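Local coordinates for conserved hypothetical protein (PDB 2FB6) that is of unknown function but adopts a compact alpha/beta fold with a five-stranded parallel sheet, consistent with a DsrE-like protein, at residues T58-Q61 / T62-E66; S88-T91 / N92-I95; I102-T105 / E106-N110; W14-N18 / K19-F23. One frame throughout, in Å; residues are numbered along the deposited sequence. Where two conformers were deposited one is given.

Contact 1. Residues T58-Q61 / T62-E66; sequences TQVQ and TEILE
The opening turns of helix 58-70 bring T58 against T62 and V60 against I64, each pair one helical turn apart. The backbone pairs i to i+4: T62 N donates to T58 O at 3.1 Å, I64 N to V60 O at 3.0 Å, and L65 N to Q61 O at 3.0 Å, while the bond of E63 N to Q59 O is longer and weak. T62 approaches T58 O twice. With chi1 at -56°, its hydroxyl lies beside its own backbone N, and OG1 comes within 3.1 Å of T58 O, although another acceptor competes for its proton. On the buried flank, I64 CG1 rests 3.4 Å from V60 O. The methylene meets the V60 side chain only loosely, CG1 to CG1 at 4.5 Å; V54 of helix 49-56 and W14 of strand 9-14 pack against both residues. Farther round, in one of two modelled conformers, L65 CG sits 3.3 Å from Q61 O. Q61 itself sends an extended chain away from this turn to donate through NE2 to V54 O. At the helix start, D57 OD1 accepts from V60 N. The chemistry is therefore divided by face: the apolar branches of V60 and I64 pack mostly against neighbouring elements, whereas within the helix the contacts run through backbone carbonyls, T58 O perhaps serving an amide and a hydroxyl together.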
ATOM      1  N   THR A  58      14.367   2.869   7.439  1.00 14.37           N
ATOM      2  CA  THR A  58      15.052   2.342   6.265  0.50 14.43           C
ATOM      3  C   THR A  58      14.773   0.863   6.018  1.00 13.92           C
ATOM      4  O   THR A  58      14.719   0.450   4.862  1.00 13.65           O
ATOM      5  CB  THR A  58      16.574   2.595   6.285  0.50 14.99           C
ATOM      6  OG1 THR A  58      17.112   2.153   7.532  0.50 16.56           O
ATOM      7  CG2 THR A  58      16.881   4.075   6.090  0.50 15.51           C
ATOM      8  N   GLN A  59      14.585   0.071   7.082  1.00 13.26           N
ATOM      9  CA  GLN A  59      14.240  -1.345   6.897  1.00 13.63           C
ATOM     10  C   GLN A  59      12.875  -1.499   6.219  1.00 12.96           C
ATOM     11  O   GLN A  59      12.710  -2.341   5.335  1.00 13.41           O
ATOM     12  CB  GLN A  59      14.277  -2.134   8.212  1.00 13.72           C
ATOM     13  CG  GLN A  59      15.702  -2.393   8.701  1.00 15.25           C
ATOM     14  CD  GLN A  59      15.752  -3.173   9.992  1.00 15.26           C
ATOM     15  OE1 GLN A  59      16.604  -2.918  10.853  1.00 19.14           O
ATOM     16  NE2 GLN A  59      14.877  -4.156  10.123  1.00 17.04           N
ATOM     17  N   VAL A  60      11.905  -0.674   6.624  1.00 12.89           N
ATOM     18  CA  VAL A  60      10.597  -0.670   5.950  1.00 12.48           C
ATOM     19  C   VAL A  60      10.750  -0.217   4.479  1.00 12.49           C
ATOM     20  O   VAL A  60      10.125  -0.775   3.582  1.00 12.48           O
ATOM     21  CB  VAL A  60       9.581   0.202   6.719  1.00 12.37           C
ATOM     22  CG1 VAL A  60       8.238   0.299   5.994  1.00 13.54           C
ATOM     23  CG2 VAL A  60       9.375  -0.348   8.128  1.00 12.87           C
ATOM     24  N   GLN A  61      11.581   0.793   4.225  1.00 12.35           N
ATOM     25  CA  GLN A  61      11.814   1.235   2.839  1.00 12.76           C
ATOM     26  C   GLN A  61      12.337   0.115   1.942  1.00 13.23           C
ATOM     27  O   GLN A  61      11.944   0.015   0.787  1.00 13.27           O
ATOM     28  CB  GLN A  61      12.733   2.457   2.810  1.00 13.74           C
ATOM     29  CG  GLN A  61      12.088   3.630   3.506  1.00 13.30           C
ATOM     30  CD  GLN A  61      12.973   4.830   3.601  1.00 15.64           C
ATOM     31  OE1 GLN A  61      14.123   4.812   3.165  1.00 18.51           O
ATOM     32  NE2 GLN A  61      12.440   5.891   4.187  1.00 15.73           N
ATOM     33  N   THR A  62      13.230  -0.718   2.466  1.00 13.71           N
ATOM     34  CA  THR A  62      13.705  -1.863   1.699  1.00 14.41           C
ATOM     35  C   THR A  62      12.555  -2.764   1.270  1.00 14.49           C
ATOM     36  O   THR A  62      12.526  -3.200   0.117  1.00 14.11           O
ATOM     37  CB  THR A  62      14.763  -2.628   2.515  1.00 15.14           C
ATOM     38  OG1 THR A  62      15.787  -1.695   2.854  1.00 16.87           O
ATOM     39  CG2 THR A  62      15.379  -3.806   1.719  1.00 16.34           C
ATOM     40  N   GLU A  63      11.604  -3.028   2.172  1.00 14.80           N
ATOM     41  CA  GLU A  63      10.421  -3.823   1.805  1.00 15.54           C
ATOM     42  C   GLU A  63       9.580  -3.125   0.743  1.00 14.93           C
ATOM     43  O   GLU A  63       9.093  -3.765  -0.181  1.00 15.67           O
ATOM     44  CB  GLU A  63       9.510  -4.092   3.009  1.00 16.48           C
ATOM     45  CG  GLU A  63      10.012  -5.086   4.004  1.00 20.38           C
ATOM     46  CD  GLU A  63      10.282  -6.462   3.418  1.00 23.55           C
ATOM     47  OE1 GLU A  63       9.472  -6.977   2.615  1.00 25.40           O
ATOM     48  OE2 GLU A  63      11.318  -7.038   3.789  1.00 26.14           O
ATOM     49  N   ILE A  64       9.402  -1.812   0.886  1.00 14.44           N
ATOM     50  CA  ILE A  64       8.636  -1.024  -0.086  1.00 13.73           C
ATOM     51  C   ILE A  64       9.218  -1.216  -1.484  1.00 13.78           C
ATOM     52  O   ILE A  64       8.483  -1.442  -2.448  1.00 13.68           O
ATOM     53  CB  ILE A  64       8.675   0.486   0.272  1.00 13.50           C
ATOM     54  CG1 ILE A  64       7.873   0.776   1.554  1.00 15.29           C
ATOM     55  CG2 ILE A  64       8.213   1.384  -0.912  1.00 13.15           C
ATOM     56  CD1 ILE A  64       6.359   0.563   1.433  1.00 16.11           C
ATOM     57  N   LEU A  65      10.547  -1.117  -1.581  1.00 13.78           N
ATOM     58  CA  LEU A  65      11.217  -1.246  -2.869  0.70 13.84           C
ATOM     59  C   LEU A  65      11.034  -2.637  -3.474  1.00 14.00           C
ATOM     60  O   LEU A  65      10.786  -2.764  -4.682  1.00 14.22           O
ATOM     61  CB  LEU A  65      12.695  -0.866  -2.752  0.70 14.42           C
ATOM     62  CG  LEU A  65      12.937   0.576  -2.280  0.70 15.51           C
ATOM     63  CD1 LEU A  65      14.435   0.820  -2.083  0.70 15.43           C
ATOM     64  CD2 LEU A  65      12.321   1.634  -3.208  0.70 16.80           C
ATOM     65  N   GLU A  66      11.120  -3.675  -2.641  1.00 13.99           N
ATOM     66  CA  GLU A  66      10.904  -5.041  -3.128  0.60 14.55           C
ATOM     67  C   GLU A  66       9.471  -5.211  -3.596  1.00 13.96           C
ATOM     68  O   GLU A  66       9.223  -5.842  -4.631  1.00 13.95           O
ATOM     69  CB  GLU A  66      11.247  -6.105  -2.076  0.60 14.64           C
ATOM     70  CG  GLU A  66      11.278  -7.539  -2.654  0.60 15.64           C
ATOM     71  CD  GLU A  66      11.494  -8.623  -1.608  0.60 15.98           C
ATOM     72  OE1 GLU A  66      11.840  -8.284  -0.460  0.60 18.57           O
ATOM     73  OE2 GLU A  66      11.301  -9.826  -1.926  0.60 18.04           O
TER

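Contact 2. Residues S88-T91 / N92-I95; sequences SIIT and NLGI
I90 and I95 meet across a Schellman motif that ends helix 87-92 and turns the chain into strand 96-98. The tight part is apolar. I90 CG2 reaches I95 CG2 at 3.5 Å, the two side chains crossing obliquely, and I95 CD1 lies over the same methyl at 4.0 Å. Both side chains face inward, where V54 of helix 49-56 and A76 of strand 73-77 close round them. I90 CD1 and L93 CD1 stand farther apart, at 4.4 Å, and L93 leans instead on V54 and on Q61 of helix 58-70. The backbone draws the turn shut: G94 N donates to T91 O at 2.9 Å from above the carbonyl plane, and I90 O takes L93 N at 3.1 Å together with a weak, longer bond from I95 N. Positive phi at G94 (95°) makes the reversal possible; a beta carbon there would press on the carbonyl oxygen of L93. The solvent side is looser. S88, T91 and N92 were each modelled in two conformers, and although the N92 amide hangs beside S88 O, its ND2 is badly angled for a bond; that carbonyl is met by N92 N instead. In the conformer described, T91 OG1 bonds back to A87 O and also meets a water. A second water bridges the two ends of the turn, donating to T91 O and to I95 O at 2.8 Å each.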
ATOM      1  N   SER A  88       8.082  14.381  -0.424  1.00 16.96           N
ATOM      2  CA  SER A  88       9.265  14.183  -1.260  0.60 17.57           C
ATOM      3  C   SER A  88       9.892  12.811  -0.998  1.00 17.11           C
ATOM      4  O   SER A  88      10.253  12.107  -1.935  1.00 18.02           O
ATOM      5  CB  SER A  88      10.295  15.305  -1.032  0.60 17.91           C
ATOM      6  OG  SER A  88      10.812  15.277   0.292  0.60 20.71           O
ATOM      7  N   ILE A  89       9.996  12.437   0.278  1.00 16.84           N
ATOM      8  CA  ILE A  89      10.575  11.146   0.665  1.00 16.44           C
ATOM      9  C   ILE A  89       9.739  10.005   0.071  1.00 15.29           C
ATOM     10  O   ILE A  89      10.271   9.068  -0.527  1.00 15.47           O
ATOM     11  CB  ILE A  89      10.657  11.011   2.215  1.00 16.35           C
ATOM     12  CG1 ILE A  89      11.662  12.017   2.795  1.00 17.78           C
ATOM     13  CG2 ILE A  89      11.065   9.590   2.630  1.00 17.72           C
ATOM     14  CD1 ILE A  89      11.520  12.184   4.306  1.00 18.44           C
ATOM     15  N   ILE A  90       8.420  10.109   0.215  1.00 14.28           N
ATOM     16  CA  ILE A  90       7.524   9.046  -0.226  1.00 14.00           C
ATOM     17  C   ILE A  90       7.541   8.912  -1.753  1.00 14.21           C
ATOM     18  O   ILE A  90       7.665   7.801  -2.277  1.00 14.37           O
ATOM     19  CB  ILE A  90       6.099   9.279   0.329  1.00 13.00           C
ATOM     20  CG1 ILE A  90       6.073   9.186   1.872  1.00 12.93           C
ATOM     21  CG2 ILE A  90       5.083   8.321  -0.287  1.00 13.25           C
ATOM     22  CD1 ILE A  90       6.516   7.856   2.472  1.00 13.34           C
ATOM     23  N   THR A  91       7.474  10.042  -2.464  1.00 14.93           N
ATOM     24  CA  THR A  91       7.532  10.062  -3.924  0.60 15.55           C
ATOM     25  C   THR A  91       8.850   9.462  -4.428  1.00 16.20           C
ATOM     26  O   THR A  91       8.884   8.716  -5.417  1.00 16.70           O
ATOM     27  CB  THR A  91       7.370  11.524  -4.427  0.60 15.95           C
ATOM     28  OG1 THR A  91       6.004  11.938  -4.265  0.60 16.26           O
ATOM     29  CG2 THR A  91       7.808  11.697  -5.879  0.60 15.97           C
ATOM     30  N   ASN A  92       9.941   9.805  -3.736  1.00 16.89           N
ATOM     31  CA  ASN A  92      11.276   9.320  -4.105  0.60 17.35           C
ATOM     32  C   ASN A  92      11.439   7.808  -3.973  1.00 17.09           C
ATOM     33  O   ASN A  92      12.325   7.219  -4.601  1.00 18.18           O
ATOM     34  CB  ASN A  92      12.371  10.019  -3.291  0.60 17.47           C
ATOM     35  CG  ASN A  92      12.575  11.475  -3.691  0.60 19.02           C
ATOM     36  OD1 ASN A  92      12.080  11.931  -4.723  0.60 20.52           O
ATOM     37  ND2 ASN A  92      13.295  12.217  -2.851  0.60 20.19           N
ATOM     38  N   LEU A  93      10.594   7.182  -3.143  1.00 16.05           N
ATOM     39  CA  LEU A  93      10.600   5.719  -3.001  1.00 15.45           C
ATOM     40  C   LEU A  93       9.862   5.042  -4.144  1.00 15.49           C
ATOM     41  O   LEU A  93       9.903   3.815  -4.275  1.00 16.79           O
ATOM     42  CB  LEU A  93       9.966   5.278  -1.676  1.00 15.44           C
ATOM     43  CG  LEU A  93      10.714   5.657  -0.404  1.00 15.87           C
ATOM     44  CD1 LEU A  93       9.835   5.429   0.799  1.00 16.60           C
ATOM     45  CD2 LEU A  93      12.033   4.858  -0.298  1.00 17.39           C
ATOM     46  N   GLY A  94       9.170   5.833  -4.961  1.00 15.26           N
ATOM     47  CA  GLY A  94       8.399   5.290  -6.061  1.00 14.86           C
ATOM     48  C   GLY A  94       6.932   5.053  -5.741  1.00 14.41           C
ATOM     49  O   GLY A  94       6.202   4.422  -6.518  1.00 14.47           O
ATOM     50  N   ILE A  95       6.499   5.568  -4.589  1.00 14.19           N
ATOM     51  CA  ILE A  95       5.098   5.503  -4.164  1.00 13.01           C
ATOM     52  C   ILE A  95       4.322   6.654  -4.811  1.00 13.49           C
ATOM     53  O   ILE A  95       4.828   7.790  -4.895  1.00 13.52           O
ATOM     54  CB  ILE A  95       5.016   5.563  -2.618  1.00 13.19           C
ATOM     55  CG1 ILE A  95       5.667   4.321  -2.000  1.00 13.24           C
ATOM     56  CG2 ILE A  95       3.586   5.706  -2.132  1.00 13.24           C
ATOM     57  CD1 ILE A  95       6.041   4.495  -0.528  1.00 13.71           C
TER
HETATM   58  O   HOH W   1       3.840  10.754  -6.234  1.00 28.58           O
HETATM   59  O   HOH W   2       6.678   8.066  -7.031  1.00 31.63           O

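Contact 3. Residues I102-T105 / E106-N110; sequences IPLT and EYLKN
P103 and Y107 form the inward-facing pair of helix 101-109, the last helix before the edge strand 113-116 of the parallel sheet. The backbone bonds are regular and i to i+4: E106 N to I102 O, Y107 N to P103 O at 2.9 Å, L108 N to L104 O, and K109 N to T105 O at 2.8 Å, the last with an N-H...O angle of 164°. The aromatic contact is of another kind. Y107 CG stands anti to its carbonyl carbon (chi1 -57°), which swings the ring back along the helix so that P103 O lies over one face, 3.1 Å above the plane and offset toward the rim. At the far end of the ring, P103 CB touches CZ at 4.0 Å. The hydroxyl continues past the helix to E75 OE2, a hydrogen bond to the neighbouring strand 73-77, while R98, N43 and I45 also border the side chain. A leucine here would probably leave the E75 carboxylate without this partner and open a gap beside R98, N43 and I45, where the ring now packs. Apolar contacts between L104 and L108 form a further group. The two are angled across each other, L104 CG to L108 CD1 at 3.9 Å, and L104 also touches W47. T105 and K109 run side by side instead; T105 OG1 bonds back to G101 O, and the methyl CG2 of T105 lies 3.7 Å from K109 CE.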
ATOM      1  N   ILE A 102     -11.374  10.155  -2.776  1.00 13.31           N
ATOM      2  CA  ILE A 102     -12.159   9.601  -3.881  1.00 14.02           C
ATOM      3  C   ILE A 102     -11.744   8.158  -4.189  1.00 13.35           C
ATOM      4  O   ILE A 102     -12.605   7.294  -4.279  1.00 13.33           O
ATOM      5  CB  ILE A 102     -12.096  10.518  -5.143  1.00 14.85           C
ATOM      6  CG1 ILE A 102     -12.793  11.845  -4.862  1.00 17.62           C
ATOM      7  CG2 ILE A 102     -12.696   9.817  -6.380  1.00 16.30           C
ATOM      8  CD1 ILE A 102     -14.216  11.697  -4.433  1.00 19.64           C
ATOM      9  N   PRO A 103     -10.437   7.898  -4.376  1.00 13.36           N
ATOM     10  CA  PRO A 103     -10.044   6.509  -4.606  1.00 12.98           C
ATOM     11  C   PRO A 103     -10.557   5.516  -3.557  1.00 12.35           C
ATOM     12  O   PRO A 103     -11.109   4.467  -3.925  1.00 12.04           O
ATOM     13  CB  PRO A 103      -8.511   6.580  -4.637  1.00 13.20           C
ATOM     14  CG  PRO A 103      -8.231   7.957  -5.159  1.00 14.35           C
ATOM     15  CD  PRO A 103      -9.288   8.821  -4.525  1.00 13.81           C
ATOM     16  N   LEU A 104     -10.381   5.808  -2.269  1.00 12.47           N
ATOM     17  CA  LEU A 104     -10.848   4.858  -1.258  1.00 11.71           C
ATOM     18  C   LEU A 104     -12.351   4.651  -1.351  1.00 12.10           C
ATOM     19  O   LEU A 104     -12.837   3.521  -1.251  1.00 12.14           O
ATOM     20  CB  LEU A 104     -10.446   5.281   0.150  1.00 11.70           C
ATOM     21  CG  LEU A 104     -10.913   4.327   1.261  1.00 11.06           C
ATOM     22  CD1 LEU A 104     -10.451   2.859   1.070  1.00 12.90           C
ATOM     23  CD2 LEU A 104     -10.447   4.838   2.606  1.00 11.71           C
ATOM     24  N   THR A 105     -13.082   5.744  -1.527  1.00 12.40           N
ATOM     25  CA  THR A 105     -14.527   5.657  -1.686  1.00 12.90           C
ATOM     26  C   THR A 105     -14.858   4.742  -2.857  1.00 13.75           C
ATOM     27  O   THR A 105     -15.694   3.836  -2.718  1.00 14.70           O
ATOM     28  CB  THR A 105     -15.158   7.058  -1.861  1.00 13.26           C
ATOM     29  OG1 THR A 105     -14.780   7.894  -0.757  1.00 12.13           O
ATOM     30  CG2 THR A 105     -16.692   6.956  -1.921  1.00 13.91           C
ATOM     31  N   GLU A 106     -14.190   4.938  -3.990  1.00 14.12           N
ATOM     32  CA  GLU A 106     -14.458   4.102  -5.154  0.60 14.58           C
ATOM     33  C   GLU A 106     -14.147   2.636  -4.889  1.00 14.07           C
ATOM     34  O   GLU A 106     -14.921   1.746  -5.267  1.00 13.96           O
ATOM     35  CB  GLU A 106     -13.692   4.619  -6.369  0.60 15.23           C
ATOM     36  CG  GLU A 106     -14.232   5.957  -6.875  0.60 17.86           C
ATOM     37  CD  GLU A 106     -15.585   5.819  -7.548  0.60 21.48           C
ATOM     38  OE1 GLU A 106     -15.685   5.041  -8.527  0.60 21.57           O
ATOM     39  OE2 GLU A 106     -16.550   6.473  -7.097  0.60 21.76           O
ATOM     40  N   TYR A 107     -13.019   2.371  -4.226  1.00 12.92           N
ATOM     41  CA  TYR A 107     -12.653   0.979  -3.932  1.00 12.38           C
ATOM     42  C   TYR A 107     -13.739   0.319  -3.096  1.00 12.31           C
ATOM     43  O   TYR A 107     -14.133  -0.818  -3.352  1.00 12.35           O
ATOM     44  CB  TYR A 107     -11.317   0.885  -3.181  1.00 11.89           C
ATOM     45  CG  TYR A 107     -10.121   1.518  -3.878  1.00 11.95           C
ATOM     46  CD1 TYR A 107     -10.016   1.562  -5.281  1.00 11.84           C
ATOM     47  CD2 TYR A 107      -9.063   2.019  -3.127  1.00 12.42           C
ATOM     48  CE1 TYR A 107      -8.904   2.147  -5.910  1.00 12.89           C
ATOM     49  CE2 TYR A 107      -7.950   2.588  -3.748  1.00 11.17           C
ATOM     50  CZ  TYR A 107      -7.873   2.638  -5.137  1.00 12.09           C
ATOM     51  OH  TYR A 107      -6.769   3.186  -5.755  1.00 13.26           O
ATOM     52  N   LEU A 108     -14.228   1.035  -2.099  1.00 12.93           N
ATOM     53  CA  LEU A 108     -15.273   0.487  -1.235  1.00 12.79           C
ATOM     54  C   LEU A 108     -16.581   0.293  -2.006  1.00 13.59           C
ATOM     55  O   LEU A 108     -17.223  -0.757  -1.895  1.00 14.38           O
ATOM     56  CB  LEU A 108     -15.492   1.415  -0.037  1.00 12.97           C
ATOM     57  CG  LEU A 108     -14.391   1.343   1.022  1.00 13.37           C
ATOM     58  CD1 LEU A 108     -14.342   2.616   1.877  1.00 13.85           C
ATOM     59  CD2 LEU A 108     -14.548   0.088   1.906  1.00 13.68           C
ATOM     60  N   LYS A 109     -16.959   1.298  -2.794  1.00 13.39           N
ATOM     61  CA  LYS A 109     -18.219   1.253  -3.578  1.00 14.60           C
ATOM     62  C   LYS A 109     -18.213   0.124  -4.590  1.00 15.02           C
ATOM     63  O   LYS A 109     -19.269  -0.452  -4.890  1.00 15.55           O
ATOM     64  CB  LYS A 109     -18.452   2.572  -4.308  1.00 15.04           C
ATOM     65  CG  LYS A 109     -18.551   3.772  -3.376  1.00 17.34           C
ATOM     66  CD  LYS A 109     -19.958   4.211  -3.190  1.00 17.42           C
ATOM     67  CE  LYS A 109     -20.040   5.453  -2.329  1.00 17.38           C
ATOM     68  NZ  LYS A 109     -21.452   5.765  -1.994  1.00 20.42           N
ATOM     69  N   ASN A 110     -17.029  -0.181  -5.120  1.00 14.58           N
ATOM     70  CA  ASN A 110     -16.874  -1.248  -6.120  1.00 15.14           C
ATOM     71  C   ASN A 110     -16.874  -2.647  -5.514  1.00 15.92           C
ATOM     72  O   ASN A 110     -16.802  -3.637  -6.250  1.00 16.81           O
ATOM     73  CB  ASN A 110     -15.596  -1.034  -6.935  1.00 15.18           C
ATOM     74  CG  ASN A 110     -15.647   0.217  -7.777  1.00 15.52           C
ATOM     75  OD1 ASN A 110     -16.728   0.746  -8.065  1.00 16.89           O
ATOM     76  ND2 ASN A 110     -14.484   0.701  -8.183  1.00 16.35           N
TER

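Contact 4. Residues W14-N18 / K19-F23; sequences WTTDN and KDTVF
N18 CG, anti to the backbone N (chi1 -175°), carries OD1 forward over the first turn of helix 19-36, and a similar chi1 of 173° at W14 extends the indole toward V22. OD1 accepts from T21 N at 2.9 Å, an N-cap bond whose donor is tilted modestly from the amide carbonyl plane; D20 N is also close by. N18 O takes the next amide, V22 N, at 2.9 Å, so side chain and main chain of one residue together receive two amides of the opening turn. T16 OG1 accepts from N18 N at 3.0 Å, an ST turn immediately before the capping residue. W14 and V22 cross at about a right angle: V22 CG1 lies 3.5 Å from CZ2, and V22 CG2 is equally near NE1. That indole nitrogen donates to T16 O, which accepts it in its carbonyl plane at 2.9 Å, tying ring and loop together. An alanine in place of W14 is likely to leave T16 O without this donor and V22 facing a gap, with V60 and I64 of helix 58-70 losing a neighbour as well. K19 NZ forms a salt bridge with D57, just before helix 58-70. Strand, short loop with an ST turn, and capped helix make up the first beta-alpha connection of a parallel alpha/beta fold, leading from strand 9-14 into helix 19-36.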
ATOM      1  N   TRP A  14      -3.165   0.079   4.593  1.00 11.34           N
ATOM      2  CA  TRP A  14      -2.095  -0.058   5.564  1.00 11.54           C
ATOM      3  C   TRP A  14      -2.054   1.204   6.428  1.00 11.64           C
ATOM      4  O   TRP A  14      -1.599   2.262   5.986  1.00 11.23           O
ATOM      5  CB  TRP A  14      -0.783  -0.276   4.799  1.00 11.80           C
ATOM      6  CG  TRP A  14       0.463  -0.275   5.611  1.00 12.05           C
ATOM      7  CD1 TRP A  14       0.574  -0.214   6.977  1.00 11.91           C
ATOM      8  CD2 TRP A  14       1.792  -0.376   5.103  1.00 11.91           C
ATOM      9  NE1 TRP A  14       1.910  -0.227   7.340  1.00 11.30           N
ATOM     10  CE2 TRP A  14       2.676  -0.337   6.209  1.00 12.15           C
ATOM     11  CE3 TRP A  14       2.328  -0.503   3.813  1.00 13.67           C
ATOM     12  CZ2 TRP A  14       4.064  -0.405   6.061  1.00 12.72           C
ATOM     13  CZ3 TRP A  14       3.725  -0.553   3.661  1.00 12.87           C
ATOM     14  CH2 TRP A  14       4.571  -0.507   4.782  1.00 13.22           C
ATOM     15  N   THR A  15      -2.547   1.082   7.660  1.00 12.44           N
ATOM     16  CA  THR A  15      -2.527   2.199   8.612  1.00 12.94           C
ATOM     17  C   THR A  15      -1.523   1.977   9.729  1.00 13.00           C
ATOM     18  O   THR A  15      -1.050   2.938  10.334  1.00 13.51           O
ATOM     19  CB  THR A  15      -3.912   2.456   9.273  1.00 13.38           C
ATOM     20  OG1 THR A  15      -4.215   1.408  10.194  1.00 15.70           O
ATOM     21  CG2 THR A  15      -5.030   2.579   8.226  1.00 14.24           C
ATOM     22  N   THR A  16      -1.215   0.719  10.023  1.00 12.80           N
ATOM     23  CA  THR A  16      -0.435   0.404  11.230  1.00 14.05           C
ATOM     24  C   THR A  16       1.033   0.804  11.126  1.00 13.46           C
ATOM     25  O   THR A  16       1.626   0.766  10.037  1.00 13.14           O
ATOM     26  CB  THR A  16      -0.531  -1.095  11.602  1.00 14.89           C
ATOM     27  OG1 THR A  16       0.088  -1.289  12.878  1.00 17.33           O
ATOM     28  CG2 THR A  16       0.137  -1.999  10.553  1.00 16.42           C
ATOM     29  N   ASP A  17       1.619   1.173  12.265  1.00 13.70           N
ATOM     30  CA  ASP A  17       3.064   1.321  12.327  1.00 14.09           C
ATOM     31  C   ASP A  17       3.706   0.230  13.185  1.00 14.16           C
ATOM     32  O   ASP A  17       4.860   0.365  13.583  1.00 14.55           O
ATOM     33  CB  ASP A  17       3.480   2.730  12.789  1.00 13.89           C
ATOM     34  CG  ASP A  17       2.989   3.071  14.185  1.00 15.54           C
ATOM     35  OD1 ASP A  17       2.408   2.207  14.879  1.00 17.00           O
ATOM     36  OD2 ASP A  17       3.236   4.231  14.599  1.00 18.84           O
ATOM     37  N   ASN A  18       2.972  -0.860  13.416  1.00 14.26           N
ATOM     38  CA  ASN A  18       3.531  -2.001  14.133  1.00 15.17           C
ATOM     39  C   ASN A  18       4.467  -2.764  13.205  1.00 15.32           C
ATOM     40  O   ASN A  18       4.017  -3.399  12.247  1.00 14.47           O
ATOM     41  CB  ASN A  18       2.437  -2.929  14.646  1.00 15.69           C
ATOM     42  CG  ASN A  18       2.995  -4.036  15.499  1.00 17.63           C
ATOM     43  OD1 ASN A  18       3.662  -4.936  15.008  1.00 19.01           O
ATOM     44  ND2 ASN A  18       2.753  -3.957  16.791  1.00 19.33           N
ATOM     45  N   LYS A  19       5.769  -2.696  13.463  1.00 15.83           N
ATOM     46  CA  LYS A  19       6.747  -3.336  12.575  1.00 16.54           C
ATOM     47  C   LYS A  19       6.580  -4.853  12.488  1.00 15.57           C
ATOM     48  O   LYS A  19       6.729  -5.423  11.413  1.00 15.52           O
ATOM     49  CB  LYS A  19       8.180  -2.942  12.955  1.00 16.73           C
ATOM     50  CG  LYS A  19       8.455  -1.472  12.652  1.00 18.62           C
ATOM     51  CD  LYS A  19       9.870  -1.035  13.026  1.00 19.72           C
ATOM     52  CE  LYS A  19      10.914  -1.652  12.109  1.00 24.94           C
ATOM     53  NZ  LYS A  19      12.299  -1.154  12.417  1.00 28.30           N
ATOM     54  N   ASP A  20       6.235  -5.508  13.601  1.00 15.36           N
ATOM     55  CA  ASP A  20       6.043  -6.963  13.564  1.00 16.17           C
ATOM     56  C   ASP A  20       4.963  -7.334  12.567  1.00 15.19           C
ATOM     57  O   ASP A  20       5.124  -8.271  11.780  1.00 16.24           O
ATOM     58  CB  ASP A  20       5.721  -7.535  14.957  1.00 17.26           C
ATOM     59  CG  ASP A  20       6.957  -7.778  15.806  1.00 21.30           C
ATOM     60  OD1 ASP A  20       8.075  -7.850  15.270  1.00 24.51           O
ATOM     61  OD2 ASP A  20       6.795  -7.908  17.038  1.00 26.77           O
ATOM     62  N   THR A  21       3.865  -6.583  12.576  1.00 14.67           N
ATOM     63  CA  THR A  21       2.783  -6.855  11.637  1.00 13.84           C
ATOM     64  C   THR A  21       3.146  -6.453  10.199  1.00 13.41           C
ATOM     65  O   THR A  21       2.826  -7.174   9.252  1.00 13.65           O
ATOM     66  CB  THR A  21       1.484  -6.229  12.123  1.00 14.28           C
ATOM     67  OG1 THR A  21       1.099  -6.918  13.321  1.00 14.91           O
ATOM     68  CG2 THR A  21       0.371  -6.316  11.068  1.00 14.13           C
ATOM     69  N   VAL A  22       3.840  -5.328  10.044  1.00 13.19           N
ATOM     70  CA  VAL A  22       4.269  -4.906   8.705  1.00 13.65           C
ATOM     71  C   VAL A  22       5.145  -5.954   8.041  1.00 14.62           C
ATOM     72  O   VAL A  22       4.898  -6.317   6.897  1.00 15.55           O
ATOM     73  CB  VAL A  22       4.994  -3.532   8.744  1.00 13.34           C
ATOM     74  CG1 VAL A  22       5.721  -3.227   7.411  1.00 14.52           C
ATOM     75  CG2 VAL A  22       3.994  -2.432   9.071  1.00 14.30           C
ATOM     76  N   PHE A  23       6.163  -6.445   8.739  1.00 15.49           N
ATOM     77  CA  PHE A  23       7.095  -7.333   8.087  1.00 16.44           C
ATOM     78  C   PHE A  23       6.479  -8.723   7.939  1.00 17.17           C
ATOM     79  O   PHE A  23       6.471  -9.305   6.837  1.00 18.68           O
ATOM     80  CB  PHE A  23       8.421  -7.387   8.847  1.00 16.90           C
ATOM     81  CG  PHE A  23       9.208  -6.088   8.820  1.00 17.06           C
ATOM     82  CD1 PHE A  23       9.630  -5.529   7.615  1.00 18.16           C
ATOM     83  CD2 PHE A  23       9.564  -5.463  10.002  1.00 18.34           C
ATOM     84  CE1 PHE A  23      10.385  -4.348   7.594  1.00 18.28           C
ATOM     85  CE2 PHE A  23      10.317  -4.281   9.990  1.00 19.75           C
ATOM     86  CZ  PHE A  23      10.711  -3.732   8.782  1.00 18.21           C
TER

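How the contacts relate
Along the chain the order is contact 4, contact 1, contact 2, contact 3, each closing before the next opens. Contact 4 follows strand 9-14 and contact 2 leads into strand 96-98, with helix 58-70 between them: contact 1 lies with its centre 12 Å from those of both and touches each, I64 CD1 meeting W14 CZ3 at 3.6 Å and I64 CG2 meeting I95 CD1 at 3.8 Å. W14, I64 and I95 thus form one continuous apolar packing from the first beta-alpha loop to the entry of an edge strand. Contact 3 packs separately on the sheet, about 27 Å centre to centre from contact 1, on the opposite side of the chain's centre.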